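Local coordinates for probable oxidoreductase (Pseudomonas aeruginosa, PDB 4B7C), which is probably an NADP-dependent oxidoreductase of the medium-chain dehydrogenase/reductase family, with a GroES-like N-terminal domain and a Rossmann-fold cofactor domain, at residues G34-L48 with L100-F113. Sequence-based numbering, arbitrary orientation.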
loop_
_atom_site.group_PDB
_atom_site.type_symbol
_atom_site.label_atom_id
_atom_site.label_comp_id
_atom_site.label_asym_id
_atom_site.label_seq_id
_atom_site.Cartn_x
_atom_site.Cartn_y
_atom_site.Cartn_z
ATOM N N GLY B 34 -42.022 4.038 -19.346
ATOM C CA GLY B 34 -42.814 2.924 -18.811
ATOM C C GLY B 34 -43.477 3.230 -17.477
ATOM O O GLY B 34 -43.558 4.388 -17.050
ATOM N N GLU B 35 -43.974 2.187 -16.822
ATOM C CA GLU B 35 -44.545 2.289 -15.467
ATOM C C GLU B 35 -43.728 1.401 -14.538
ATOM O O GLU B 35 -43.232 0.374 -14.962
ATOM C CB GLU B 35 -46.057 1.950 -15.473
ATOM C CG GLU B 35 -46.444 0.567 -15.922
ATOM C CD GLU B 35 -47.961 0.361 -15.933
ATOM O OE1 GLU B 35 -48.587 1.191 -16.606
ATOM O OE2 GLU B 35 -48.538 -0.585 -15.306
ATOM N N PRO B 36 -43.542 1.815 -13.275
ATOM C CA PRO B 36 -42.805 0.912 -12.398
ATOM C C PRO B 36 -43.581 -0.359 -12.116
ATOM O O PRO B 36 -44.797 -0.321 -11.904
ATOM C CB PRO B 36 -42.638 1.724 -11.107
ATOM C CG PRO B 36 -43.799 2.650 -11.102
ATOM C CD PRO B 36 -44.024 2.999 -12.547
ATOM N N ALA B 37 -42.866 -1.469 -12.080
ATOM C CA ALA B 37 -43.431 -2.727 -11.613
ATOM C C ALA B 37 -43.330 -2.790 -10.095
ATOM O O ALA B 37 -42.690 -1.954 -9.463
ATOM C CB ALA B 37 -42.692 -3.911 -12.229
ATOM N N GLU B 38 -43.886 -3.848 -9.533
ATOM C CA GLU B 38 -43.766 -4.113 -8.121
ATOM C C GLU B 38 -42.299 -4.137 -7.651
ATOM O O GLU B 38 -41.416 -4.691 -8.310
ATOM C CB GLU B 38 -44.487 -5.413 -7.795
ATOM C CG GLU B 38 -44.549 -5.757 -6.327
ATOM C CD GLU B 38 -45.407 -4.828 -5.502
ATOM O OE1 GLU B 38 -46.188 -4.019 -6.070
ATOM O OE2 GLU B 38 -45.282 -4.931 -4.270
ATOM N N GLY B 39 -42.045 -3.517 -6.504
ATOM C CA GLY B 39 -40.686 -3.403 -5.952
ATOM C C GLY B 39 -39.830 -2.357 -6.643
ATOM O O GLY B 39 -38.639 -2.213 -6.355
ATOM N N GLN B 40 -40.447 -1.596 -7.541
ATOM C CA GLN B 40 -39.746 -0.509 -8.230
ATOM C C GLN B 40 -40.300 0.866 -7.868
ATOM O O GLN B 40 -41.413 0.998 -7.354
ATOM C CB GLN B 40 -39.827 -0.703 -9.748
ATOM C CG GLN B 40 -39.236 -2.022 -10.244
ATOM C CD GLN B 40 -39.198 -2.092 -11.768
ATOM O OE1 GLN B 40 -40.025 -1.485 -12.441
ATOM N NE2 GLN B 40 -38.261 -2.858 -12.311
ATOM N N ILE B 41 -39.514 1.889 -8.181
ATOM C CA ILE B 41 -39.969 3.275 -8.111
ATOM C C ILE B 41 -39.754 3.988 -9.445
ATOM O O ILE B 41 -38.927 3.579 -10.270
ATOM C CB ILE B 41 -39.288 4.062 -6.986
ATOM C CG1 ILE B 41 -37.787 4.227 -7.245
ATOM C CG2 ILE B 41 -39.556 3.387 -5.636
ATOM C CD1 ILE B 41 -37.117 5.130 -6.228
ATOM N N LEU B 42 -40.544 5.038 -9.654
ATOM C CA LEU B 42 -40.398 5.949 -10.798
ATOM C C LEU B 42 -39.956 7.293 -10.261
ATOM O O LEU B 42 -40.653 7.909 -9.434
ATOM C CB LEU B 42 -41.706 6.088 -11.592
ATOM C CG LEU B 42 -41.824 7.287 -12.570
ATOM C CD1 LEU B 42 -40.753 7.234 -13.646
ATOM C CD2 LEU B 42 -43.198 7.429 -13.217
ATOM N N VAL B 43 -38.806 7.753 -10.738
ATOM C CA VAL B 43 -38.200 8.996 -10.268
ATOM C C VAL B 43 -38.022 9.988 -11.416
ATOM O O VAL B 43 -37.547 9.626 -12.501
ATOM C CB VAL B 43 -36.820 8.773 -9.629
ATOM C CG1 VAL B 43 -36.152 10.104 -9.324
ATOM C CG2 VAL B 43 -36.918 7.930 -8.360
ATOM N N LYS B 44 -38.432 11.239 -11.183
ATOM C CA LYS B 44 -38.117 12.331 -12.101
ATOM C C LYS B 44 -36.734 12.846 -11.749
ATOM O O LYS B 44 -36.530 13.390 -10.669
ATOM C CB LYS B 44 -39.136 13.472 -12.016
ATOM C CG LYS B 44 -38.765 14.691 -12.864
ATOM C CD LYS B 44 -38.823 14.403 -14.363
ATOM C CE LYS B 44 -38.057 15.425 -15.216
ATOM N NZ LYS B 44 -36.619 15.068 -15.457
ATOM N N ASN B 45 -35.777 12.639 -12.648
ATOM C CA ASN B 45 -34.406 13.059 -12.387
ATOM C C ASN B 45 -34.292 14.582 -12.455
ATOM O O ASN B 45 -34.762 15.202 -13.404
ATOM C CB ASN B 45 -33.431 12.397 -13.367
ATOM C CG ASN B 45 -33.392 10.880 -13.234
ATOM O OD1 ASN B 45 -33.950 10.301 -12.288
ATOM N ND2 ASN B 45 -32.704 10.222 -14.174
ATOM N N GLU B 46 -33.661 15.173 -11.448
ATOM C CA GLU B 46 -33.553 16.632 -11.364
ATOM C C GLU B 46 -32.128 17.138 -11.556
ATOM O O GLU B 46 -31.897 18.095 -12.301
ATOM C CB GLU B 46 -34.104 17.135 -10.026
ATOM C CG GLU B 46 -35.628 17.000 -9.899
ATOM C CD GLU B 46 -36.359 18.158 -9.223
ATOM O OE1 GLU B 46 -35.695 19.070 -8.637
ATOM O OE2 GLU B 46 -37.632 18.138 -9.316
ATOM N N TYR B 47 -31.193 16.504 -10.860
ATOM C CA TYR B 47 -29.784 16.829 -10.967
ATOM C C TYR B 47 -28.954 15.548 -11.055
ATOM O O TYR B 47 -29.196 14.588 -10.328
ATOM C CB TYR B 47 -29.314 17.631 -9.775
ATOM C CG TYR B 47 -29.964 18.982 -9.652
ATOM C CD1 TYR B 47 -29.411 20.096 -10.276
ATOM C CD2 TYR B 47 -31.122 19.142 -8.908
ATOM C CE1 TYR B 47 -29.993 21.343 -10.164
ATOM C CE2 TYR B 47 -31.713 20.382 -8.779
ATOM C CZ TYR B 47 -31.154 21.479 -9.410
ATOM O OH TYR B 47 -31.724 22.709 -9.296
ATOM N N LEU B 48 -27.955 15.572 -11.933
ATOM C CA LEU B 48 -27.034 14.446 -12.118
ATOM C C LEU B 48 -25.615 14.826 -11.778
ATOM O O LEU B 48 -25.175 15.949 -12.024
ATOM C CB LEU B 48 -27.072 13.934 -13.544
ATOM C CG LEU B 48 -28.434 13.465 -14.039
ATOM C CD1 LEU B 48 -28.310 13.058 -15.496
ATOM C CD2 LEU B 48 -29.040 12.342 -13.189
ATOM N N LEU B 100 -29.320 7.175 -10.772
ATOM C CA LEU B 100 -30.515 7.524 -11.563
ATOM C C LEU B 100 -30.308 7.415 -13.074
ATOM O O LEU B 100 -31.269 7.356 -13.841
ATOM C CB LEU B 100 -30.979 8.947 -11.221
ATOM C CG LEU B 100 -31.410 9.168 -9.759
ATOM C CD1 LEU B 100 -31.899 10.599 -9.527
ATOM C CD2 LEU B 100 -32.463 8.150 -9.327
ATOM N N GLY B 101 -29.049 7.453 -13.498
ATOM C CA GLY B 101 -28.719 7.315 -14.919
ATOM C C GLY B 101 -28.805 8.634 -15.679
ATOM O O GLY B 101 -29.466 9.583 -15.232
ATOM N N VAL B 102 -28.136 8.692 -16.834
ATOM C CA VAL B 102 -28.130 9.900 -17.654
ATOM C C VAL B 102 -29.391 9.906 -18.498
ATOM O O VAL B 102 -29.380 9.552 -19.684
ATOM C CB VAL B 102 -26.876 10.031 -18.541
ATOM C CG1 VAL B 102 -26.940 11.330 -19.333
ATOM C CG2 VAL B 102 -25.602 10.019 -17.696
ATOM N N GLN B 103 -30.484 10.327 -17.870
ATOM C CA GLN B 103 -31.808 10.270 -18.471
ATOM C C GLN B 103 -32.798 11.179 -17.722
ATOM O O GLN B 103 -32.489 11.692 -16.648
ATOM C CB GLN B 103 -32.336 8.836 -18.478
ATOM C CG GLN B 103 -32.382 8.194 -17.108
ATOM C CD GLN B 103 -32.755 6.736 -17.138
ATOM O OE1 GLN B 103 -33.339 6.234 -18.110
ATOM N NE2 GLN B 103 -32.423 6.036 -16.051
ATOM N N ASP B 104 -33.966 11.383 -18.322
ATOM C CA ASP B 104 -35.022 12.230 -17.728
ATOM C C ASP B 104 -35.666 11.554 -16.518
ATOM O O ASP B 104 -35.963 12.206 -15.516
ATOM C CB ASP B 104 -36.135 12.536 -18.736
ATOM C CG ASP B 104 -35.731 13.563 -19.782
ATOM O OD1 ASP B 104 -35.130 14.601 -19.430
ATOM O OD2 ASP B 104 -36.012 13.305 -20.979
ATOM N N TYR B 105 -35.895 10.251 -16.655
ATOM C CA TYR B 105 -36.617 9.476 -15.649
ATOM C C TYR B 105 -35.900 8.183 -15.331
ATOM O O TYR B 105 -35.369 7.529 -16.233
ATOM C CB TYR B 105 -38.012 9.096 -16.146
ATOM C CG TYR B 105 -38.938 10.251 -16.407
ATOM C CD1 TYR B 105 -39.757 10.752 -15.397
ATOM C CD2 TYR B 105 -39.012 10.836 -17.666
ATOM C CE1 TYR B 105 -40.620 11.805 -15.632
ATOM C CE2 TYR B 105 -39.864 11.896 -17.910
ATOM C CZ TYR B 105 -40.678 12.368 -16.890
ATOM O OH TYR B 105 -41.521 13.421 -17.119
ATOM N N PHE B 106 -35.895 7.822 -14.049
ATOM C CA PHE B 106 -35.412 6.517 -13.603
ATOM C C PHE B 106 -36.587 5.643 -13.216
ATOM O O PHE B 106 -37.455 6.069 -12.445
ATOM C CB PHE B 106 -34.464 6.630 -12.409
ATOM C CG PHE B 106 -34.190 5.309 -11.731
ATOM C CD1 PHE B 106 -33.174 4.476 -12.184
ATOM C CD2 PHE B 106 -34.972 4.883 -10.650
ATOM C CE1 PHE B 106 -32.921 3.262 -11.571
ATOM C CE2 PHE B 106 -34.726 3.667 -10.037
ATOM C CZ PHE B 106 -33.701 2.850 -10.499
ATOM N N ILE B 107 -36.614 4.434 -13.760
ATOM C CA ILE B 107 -37.547 3.397 -13.340
ATOM C C ILE B 107 -36.770 2.144 -12.990
ATOM O O ILE B 107 -36.010 1.632 -13.800
ATOM C CB ILE B 107 -38.576 3.020 -14.413
ATOM C CG1 ILE B 107 -39.528 4.183 -14.688
ATOM C CG2 ILE B 107 -39.423 1.849 -13.969
ATOM C CD1 ILE B 107 -40.631 3.814 -15.679
ATOM N N GLY B 108 -36.955 1.666 -11.767
ATOM C CA GLY B 108 -36.289 0.448 -11.330
ATOM C C GLY B 108 -36.304 0.221 -9.832
ATOM O O GLY B 108 -36.894 0.998 -9.065
ATOM N N GLU B 109 -35.591 -0.821 -9.424
ATOM C CA GLU B 109 -35.373 -1.124 -8.022
ATOM C C GLU B 109 -34.461 -0.076 -7.407
ATOM O O GLU B 109 -33.401 0.211 -7.949
ATOM C CB GLU B 109 -34.750 -2.512 -7.870
ATOM C CG GLU B 109 -35.733 -3.651 -8.141
ATOM C CD GLU B 109 -35.843 -4.031 -9.614
ATOM O OE1 GLU B 109 -34.992 -3.659 -10.449
ATOM O OE2 GLU B 109 -36.813 -4.714 -9.941
ATOM N N PRO B 110 -34.855 0.506 -6.264
ATOM C CA PRO B 110 -34.061 1.584 -5.654
ATOM C C PRO B 110 -32.893 1.065 -4.830
ATOM O O PRO B 110 -32.683 1.476 -3.683
ATOM C CB PRO B 110 -35.075 2.303 -4.770
ATOM C CG PRO B 110 -35.974 1.216 -4.331
ATOM C CD PRO B 110 -36.079 0.249 -5.491
ATOM N N LYS B 111 -32.083 0.221 -5.456
ATOM C CA LYS B 111 -30.949 -0.390 -4.786
ATOM C C LYS B 111 -29.864 0.649 -4.481
ATOM O O LYS B 111 -29.334 1.301 -5.378
ATOM C CB LYS B 111 -30.376 -1.516 -5.638
ATOM C CG LYS B 111 -29.326 -2.340 -4.920
ATOM C CD LYS B 111 -28.887 -3.532 -5.725
ATOM C CE LYS B 111 -27.509 -4.027 -5.247
ATOM N NZ LYS B 111 -27.618 -4.796 -3.974
ATOM N N GLY B 112 -29.534 0.789 -3.198
ATOM C CA GLY B 112 -28.523 1.753 -2.745
ATOM C C GLY B 112 -29.044 3.190 -2.681
ATOM O O GLY B 112 -28.287 4.116 -2.399
ATOM N N PHE B 113 -30.339 3.369 -2.927
ATOM C CA PHE B 113 -30.957 4.697 -2.880
ATOM C C PHE B 113 -31.186 5.118 -1.435
ATOM O O PHE B 113 -31.454 4.283 -0.581
ATOM C CB PHE B 113 -32.314 4.716 -3.586
ATOM C CG PHE B 113 -32.248 4.710 -5.090
ATOM C CD1 PHE B 113 -31.310 3.948 -5.769
ATOM C CD2 PHE B 113 -33.168 5.443 -5.832
ATOM C CE1 PHE B 113 -31.283 3.925 -7.153
ATOM C CE2 PHE B 113 -33.142 5.429 -7.223
ATOM C CZ PHE B 113 -32.197 4.667 -7.881
#
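N45 ties the loop leading into strand 105-108 to strand 41-48. Its ND2 gives one hydrogen bond to Q103 O (2.9 Å) and one to L100 O (3.2 Å). In both, the amide nitrogen sits well above the carbonyl plane. L100 O also accepts from Q103 NE2, which comes from the opposite face, so this carbonyl is gripped on both faces. N45 OD1 is buried without a polar partner and lies against L100 CB (3.4 Å).

D104 O is also gripped twice. N45 N and K44 NZ reach D104 O from opposite faces, with K44 NZ 2.9 Å from D104 O. K44 NZ gives a second bond to N45 O. The lysine chain bends at chi2 (67°), which brings K44 CD to 3.4 Å from Y105 CE1. The carboxylate of D104 turns to another partner, a salt bridge with R9.

Between the strands the backbone pairing is antiparallel. V43 and F106 bond in both directions, as do I41 and G108. I41 N to G108 O is nearly straight at the hydrogen (169°). On one face L42 CD1 presses on I107 CG1; on the other I41 CD1 meets P110 and F113. At the far end Q40 NE2 makes a weak bond to E109 OE2, while Q40 OE1 accepts from A37 N within its own turn.

The pair belongs to the sheet of the GroES-like domain. Strand 41-49 also pairs antiparallel with strands 77-85 and 331-335, and N8 of strand 7-13 bonds to Y105 N and Q103 OE1.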